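Local structure of SusD homolog (Bacteroides thetaiotaomicron VPI-5482, 3IV0) at residues A[173-177]-A[205-209]; A[291-295]-A[354-358]. The protein is of unknown function but, as a SusD homolog, probably binds glycans at the outer membrane for uptake by a SusC-like transporter. All coordinates share one frame. Where two conformers were deposited one is given. Residues are numbered along the deposited sequence.

Contact 1: residues A[173-177]-A[205-209]. With EDO (1,2-ethanediol), chain E.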
ATOM      1  N   LEU A 173      -0.336   9.059  15.844  1.00 10.84           N
ATOM      2  CA  LEU A 173      -0.049   9.886  14.675  1.00 10.57           C
ATOM      3  C   LEU A 173      -0.572  11.326  14.736  1.00 11.93           C
ATOM      4  O   LEU A 173       0.082  12.260  14.284  1.00 11.47           O
ATOM      5  CB  LEU A 173      -0.588   9.228  13.407  1.00 11.15           C
ATOM      6  CG  LEU A 173       0.036   7.880  13.059  1.00 10.97           C
ATOM      7  CD1 LEU A 173      -0.841   7.051  12.042  1.00 12.92           C
ATOM      8  CD2 LEU A 173       1.408   8.113  12.502  1.00 13.01           C
ATOM      9  N   GLN A 174      -1.762  11.523  15.320  1.00 12.31           N
ATOM     10  CA  GLN A 174      -2.358  12.851  15.400  1.00 13.42           C
ATOM     11  C   GLN A 174      -1.411  13.951  15.925  1.00 13.25           C
ATOM     12  O   GLN A 174      -1.340  15.019  15.326  1.00 13.62           O
ATOM     13  CB  GLN A 174      -3.669  12.816  16.194  1.00 14.67           C
ATOM     14  CG  GLN A 174      -4.441  14.109  16.191  1.00 16.41           C
ATOM     15  CD  GLN A 174      -5.060  14.400  14.895  1.00 21.54           C
ATOM     16  OE1 GLN A 174      -5.890  13.635  14.398  1.00 23.48           O
ATOM     17  NE2 GLN A 174      -4.701  15.533  14.319  1.00 23.28           N
ATOM     18  N   PRO A 175      -0.697  13.704  17.041  1.00 13.23           N
ATOM     19  CA  PRO A 175       0.222  14.731  17.545  1.00 14.68           C
ATOM     20  C   PRO A 175       1.320  15.124  16.569  1.00 15.71           C
ATOM     21  O   PRO A 175       1.812  16.239  16.617  1.00 15.75           O
ATOM     22  CB  PRO A 175       0.825  14.070  18.773  1.00 15.70           C
ATOM     23  CG  PRO A 175      -0.166  13.085  19.201  1.00 18.03           C
ATOM     24  CD  PRO A 175      -0.731  12.537  17.933  1.00 14.58           C
ATOM     25  N   LEU A 176       1.691  14.231  15.668  1.00 13.10           N
ATOM     26  CA  LEU A 176       2.697  14.578  14.676  1.00 12.55           C
ATOM     27  C   LEU A 176       2.224  15.722  13.791  1.00 15.16           C
ATOM     28  O   LEU A 176       3.036  16.492  13.276  1.00 15.82           O
ATOM     29  CB  LEU A 176       3.095  13.354  13.843  1.00 11.93           C
ATOM     30  CG  LEU A 176       3.559  12.081  14.574  1.00 14.21           C
ATOM     31  CD1 LEU A 176       4.003  11.002  13.581  1.00 14.10           C
ATOM     32  CD2 LEU A 176       4.669  12.369  15.614  1.00 15.60           C
ATOM     33  N   LEU A 177       0.921  15.831  13.581  1.00 12.83           N
ATOM     34  CA  LEU A 177       0.359  16.936  12.851  1.00 14.44           C
ATOM     35  C   LEU A 177       0.162  18.117  13.812  1.00 16.03           C
ATOM     36  O   LEU A 177       0.633  19.228  13.544  1.00 17.32           O
ATOM     37  CB  LEU A 177      -0.964  16.537  12.207  1.00 15.06           C
ATOM     38  CG  LEU A 177      -0.948  15.412  11.180  1.00 14.45           C
ATOM     39  CD1 LEU A 177      -2.341  15.264  10.607  1.00 16.16           C
ATOM     40  CD2 LEU A 177       0.140  15.592  10.107  1.00 13.61           C
ATOM     41  N   VAL A 205       2.194  10.974   6.837  1.00  9.11           N
ATOM     42  CA  VAL A 205       1.366  10.862   8.022  1.00  9.83           C
ATOM     43  C   VAL A 205      -0.105  11.039   7.685  1.00  9.84           C
ATOM     44  O   VAL A 205      -0.934  10.236   8.118  1.00  9.92           O
ATOM     45  CB  VAL A 205       1.787  11.862   9.121  1.00  9.44           C
ATOM     46  CG1 VAL A 205       0.818  11.818  10.304  1.00 11.08           C
ATOM     47  CG2 VAL A 205       3.254  11.571   9.604  1.00 11.82           C
ATOM     48  N   ILE A 206      -0.431  12.066   6.900  1.00  9.20           N
ATOM     49  CA  ILE A 206      -1.822  12.300   6.548  1.00  9.46           C
ATOM     50  C   ILE A 206      -2.398  11.111   5.779  1.00  8.52           C
ATOM     51  O   ILE A 206      -3.511  10.656   6.091  1.00  9.21           O
ATOM     52  CB  ILE A 206      -1.954  13.604   5.735  1.00 10.05           C
ATOM     53  CG1 ILE A 206      -1.644  14.824   6.619  1.00 12.01           C
ATOM     54  CG2 ILE A 206      -3.372  13.720   5.146  1.00 12.01           C
ATOM     55  CD1 ILE A 206      -1.374  16.092   5.822  1.00 14.89           C
ATOM     56  N   ALA A 207      -1.698  10.602   4.784  1.00  8.31           N
ATOM     57  CA  ALA A 207      -2.215   9.497   3.986  1.00  9.48           C
ATOM     58  C   ALA A 207      -2.471   8.276   4.844  1.00  8.33           C
ATOM     59  O   ALA A 207      -3.510   7.611   4.742  1.00  9.36           O
ATOM     60  CB  ALA A 207      -1.281   9.161   2.851  1.00  9.78           C
ATOM     61  N   LEU A 208      -1.533   7.935   5.722  1.00  8.69           N
ATOM     62  CA  LEU A 208      -1.695   6.793   6.596  1.00  9.08           C
ATOM     63  C   LEU A 208      -2.916   6.961   7.507  1.00  7.85           C
ATOM     64  O   LEU A 208      -3.716   6.058   7.689  1.00  8.96           O
ATOM     65  CB  LEU A 208      -0.431   6.559   7.423  1.00 10.23           C
ATOM     66  CG  LEU A 208      -0.523   5.432   8.452  1.00  8.69           C
ATOM     67  CD1 LEU A 208      -0.995   4.102   7.846  1.00  9.35           C
ATOM     68  CD2 LEU A 208       0.784   5.264   9.221  1.00 11.13           C
HETATM   69  N   MSE A 209      -3.091   8.150   8.051  1.00  9.22           N
HETATM   70  CA  MSE A 209      -4.238   8.398   8.911  1.00  8.38           C
HETATM   71  C   MSE A 209      -5.545   8.281   8.180  1.00  9.00           C
HETATM   72  O   MSE A 209      -6.526   7.783   8.733  1.00  8.74           O
HETATM   73  CB  MSE A 209      -4.110   9.756   9.577  1.00  9.31           C
HETATM   74  CG  MSE A 209      -2.983   9.870  10.645  1.00  9.27           C
HETATM   75 SE   MSE A 209      -2.874  11.589  11.482  0.75 10.56          SE
HETATM   76  CE  MSE A 209      -4.491  11.522  12.648  1.00 15.53           C
TER
HETATM   77  C1  EDO E   4      -7.406  15.801  11.466  1.00 27.06           C
HETATM   78  O1  EDO E   4      -6.197  15.930  12.214  1.00 38.17           O
HETATM   79  C2  EDO E   4      -8.166  14.553  11.905  1.00 24.75           C
HETATM   80  O2  EDO E   4      -7.223  13.541  12.223  1.00 25.68           O
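Leu-173, Leu-176 and Leu-177 direct their CA-to-CB bonds at helix 202-219. All three adopt the mt rotamer. Leu-173 sets CD1 3.7 Å from CD2 of Leu-208 and CB 3.7 Å from CG of Met-209. Leu-177 packs on the other helix: its CD2 lies 3.8 Å from CG1 of Val-205, and its CD1 lies 3.8 Å from SE of Met-209. Met-209, a selenomethionine with chi1 m, chi2 t and chi3 p, reaches between Leu-173 and Leu-177 and brings its CE within 3.1 Å of OE1 of Gln-174, a close approach. Gln-174 folds its amide back with chi2 p. It grips an ethanediol, probably from the crystallisation liquor: O2 of the ethanediol donates to OE1 of Gln-174 (2.6 Å), and NE2 of Gln-174 donates to O1 of the ethanediol (2.6 Å). NE2 also hydrogen-bonds to Asp-178. Leu-173, Leu-176 and Leu-208 touch helix 117-142, while Leu-177, Ile-206 and Met-209 meet Leu-234 of helix 224-238. This is apolar helix-helix packing in the alpha-helical, TPR-like part of the SusD fold.

Contact 2: residues A[291-295]-A[354-358]. With EDO (1,2-ethanediol), chain F.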
ATOM      1  N   SER A 291       8.011  -8.061 -22.643  1.00 16.53           N
ATOM      2  CA  SER A 291       8.777  -7.677 -23.837  1.00 18.02           C
ATOM      3  C   SER A 291      10.117  -7.045 -23.450  1.00 20.71           C
ATOM      4  O   SER A 291      11.130  -7.211 -24.134  1.00 22.17           O
ATOM      5  CB  SER A 291       7.955  -6.758 -24.733  1.00 18.20           C
ATOM      6  OG  SER A 291       7.638  -5.525 -24.112  1.00 19.53           O
ATOM      7  N   CYS A 292      10.148  -6.343 -22.325  1.00 19.42           N
ATOM      8  CA  CYS A 292      11.394  -5.727 -21.855  1.00 20.64           C
ATOM      9  C   CYS A 292      12.220  -6.629 -20.940  1.00 20.40           C
ATOM     10  O   CYS A 292      13.318  -6.260 -20.537  1.00 22.51           O
ATOM     11  CB  CYS A 292      11.067  -4.417 -21.137  1.00 20.87           C
ATOM     12  SG  CYS A 292       9.935  -4.636 -19.719  1.00 20.95           S
ATOM     13  N   LEU A 293      11.709  -7.826 -20.637  1.00 21.21           N
ATOM     14  CA  LEU A 293      12.378  -8.779 -19.746  1.00 21.22           C
ATOM     15  C   LEU A 293      12.895  -9.995 -20.503  1.00 20.80           C
ATOM     16  O   LEU A 293      13.368 -10.957 -19.904  1.00 20.47           O
ATOM     17  CB  LEU A 293      11.403  -9.254 -18.637  1.00 18.10           C
ATOM     18  CG  LEU A 293      10.844  -8.218 -17.654  1.00 17.27           C
ATOM     19  CD1 LEU A 293       9.878  -8.878 -16.675  1.00 17.12           C
ATOM     20  CD2 LEU A 293      11.997  -7.505 -16.924  1.00 20.68           C
ATOM     21  N   ASN A 294      12.918  -9.967 -21.830  0.60 25.54           N
ATOM     22  CA  ASN A 294      13.400 -11.144 -22.576  0.60 27.12           C
ATOM     23  C   ASN A 294      12.611 -12.424 -22.225  0.60 25.98           C
ATOM     24  O   ASN A 294      13.232 -13.478 -22.048  0.60 27.81           O
ATOM     25  CB  ASN A 294      14.890 -11.421 -22.300  0.60 26.85           C
ATOM     26  CG  ASN A 294      15.782 -10.214 -22.532  0.60 31.98           C
ATOM     27  OD1 ASN A 294      16.599  -9.864 -21.674  0.60 42.92           O
ATOM     28  ND2 ASN A 294      15.651  -9.585 -23.689  0.60 19.06           N
ATOM     29  N   LYS A 295      11.288 -12.333 -22.050  1.00 26.48           N
ATOM     30  CA  LYS A 295      10.497 -13.512 -21.722  1.00 24.62           C
ATOM     31  C   LYS A 295       9.490 -13.603 -22.820  1.00 21.99           C
ATOM     32  O   LYS A 295       9.175 -12.596 -23.447  1.00 24.71           O
ATOM     33  CB  LYS A 295       9.747 -13.331 -20.397  1.00 25.62           C
ATOM     34  CG  LYS A 295      10.617 -13.406 -19.194  1.00 29.43           C
ATOM     35  CD  LYS A 295       9.827 -13.923 -17.990  1.00 35.74           C
ATOM     36  CE  LYS A 295       8.912 -12.865 -17.414  1.00 34.03           C
ATOM     37  NZ  LYS A 295       8.295 -13.303 -16.100  1.00 31.76           N
ATOM     38  N   THR A 354      20.852  -9.194 -15.106  1.00 28.14           N
ATOM     39  CA  THR A 354      19.447  -9.346 -14.731  1.00 26.10           C
ATOM     40  C   THR A 354      18.675  -8.068 -15.005  1.00 23.18           C
ATOM     41  O   THR A 354      19.051  -6.981 -14.559  1.00 23.54           O
ATOM     42  CB  THR A 354      19.289  -9.664 -13.253  1.00 24.66           C
ATOM     43  OG1 THR A 354      20.109 -10.787 -12.911  1.00 32.27           O
ATOM     44  CG2 THR A 354      17.837  -9.964 -12.924  1.00 26.98           C
ATOM     45  N   ILE A 355      17.570  -8.215 -15.709  1.00 21.58           N
ATOM     46  CA  ILE A 355      16.749  -7.081 -16.078  1.00 18.69           C
ATOM     47  C   ILE A 355      15.546  -6.951 -15.138  1.00 17.90           C
ATOM     48  O   ILE A 355      14.899  -7.937 -14.832  1.00 19.23           O
ATOM     49  CB  ILE A 355      16.222  -7.217 -17.527  1.00 18.92           C
ATOM     50  CG1 ILE A 355      17.373  -7.445 -18.514  1.00 23.99           C
ATOM     51  CG2 ILE A 355      15.444  -5.979 -17.937  1.00 21.55           C
ATOM     52  CD1 ILE A 355      16.864  -7.767 -19.901  1.00 26.56           C
ATOM     53  N   THR A 356      15.267  -5.720 -14.709  1.00 14.05           N
ATOM     54  CA  THR A 356      13.968  -5.436 -14.098  1.00 13.54           C
ATOM     55  C   THR A 356      13.246  -4.406 -14.934  1.00 14.70           C
ATOM     56  O   THR A 356      13.839  -3.478 -15.491  1.00 14.27           O
ATOM     57  CB  THR A 356      14.096  -4.926 -12.635  1.00 14.87           C
ATOM     58  OG1 THR A 356      12.795  -4.647 -12.090  1.00 13.61           O
ATOM     59  CG2 THR A 356      14.914  -3.685 -12.550  1.00 16.84           C
ATOM     60  N   SER A 357      11.935  -4.547 -14.961  1.00 12.86           N
ATOM     61  CA  SER A 357      11.110  -3.561 -15.634  1.00 12.75           C
ATOM     62  C   SER A 357      10.802  -2.351 -14.784  1.00 12.53           C
ATOM     63  O   SER A 357      10.238  -1.382 -15.284  1.00 13.68           O
ATOM     64  CB  SER A 357       9.799  -4.178 -16.132  1.00 13.39           C
ATOM     65  OG  SER A 357       8.927  -4.487 -15.033  1.00 14.12           O
ATOM     66  N   ASN A 358      11.133  -2.420 -13.489  1.00 12.64           N
ATOM     67  CA  ASN A 358      10.841  -1.322 -12.597  1.00 12.31           C
ATOM     68  C   ASN A 358      11.918  -1.149 -11.526  1.00 12.49           C
ATOM     69  O   ASN A 358      11.860  -1.769 -10.466  1.00 12.63           O
ATOM     70  CB  ASN A 358       9.448  -1.472 -11.977  1.00 12.05           C
ATOM     71  CG  ASN A 358       9.057  -0.244 -11.165  1.00 12.18           C
ATOM     72  OD1 ASN A 358       9.821   0.720 -11.110  1.00 12.33           O
ATOM     73  ND2 ASN A 358       7.862  -0.249 -10.584  1.00 12.34           N
TER
HETATM   74  C1  EDO F   5       9.515 -11.556 -12.650  1.00 29.46           C
HETATM   75  O1  EDO F   5       9.587 -11.905 -14.006  1.00 32.44           O
HETATM   76  C2  EDO F   5       8.651 -12.407 -11.724  1.00 29.16           C
HETATM   77  O2  EDO F   5       7.606 -13.067 -12.416  1.00 31.40           O
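This is a partly buried van der Waals contact between a loop and a short strand. The loop 291-295 follows helix 284-287, and the strand 354-356 belongs to a two-stranded antiparallel hairpin with 348-350. Ile-355 points toward the loop and supplies most of the strand's contact. CG2 of Ile-355 lies 3.4 Å from O of Cys-292 and 3.9 Å from CD2 of Leu-293. CD1 of Ile-355 comes within 2.8 Å of OD1 of Asn-294, which is very tight; Asn-294 was deposited in two conformers. CD2 of Leu-293 also lies over the strand backbone, 3.6 Å from both O of Ile-355 and N of Ser-357. Asn-294 has positive phi and psi (57°, 40°), in the left-handed helical region. As the strand ends, OG1 of Thr-356 accepts from N of Asn-358 at 3.1 Å, forming an ST turn. The hydroxyls of Thr-356 and Ser-357 both bond to Asp-286, which ties the hairpin to helix 284-287. Near that turn, SG of Cys-292 packs 3.6 Å from CB of Ser-357. Farther along the loop, Lys-295 NZ donates to O1 of an ethanediol at 2.8 Å, probably a molecule of the crystallisation liquor.

The two contacts lie on opposite sides of the chain's centre, with their centres 37 Å apart and nearest atoms about 19 Å apart. They share no helix or strand. Contact 1 is the more buried: it joins a short helix, 174-178, to the long helix 202-219 and covers 390 Å². Contact 2 lies farther from the chain's centre, joins a loop to a hairpin strand, and covers 244 Å². Their chemistry follows their place. Contact 1 relies on leucine, isoleucine, valine and selenomethionine side chains. Contact 2 has one apolar side-chain pair, and backbone atoms and polar residues make up much of the rest. Each has an ethanediol bound by a side chain, Gln-174 or Lys-295.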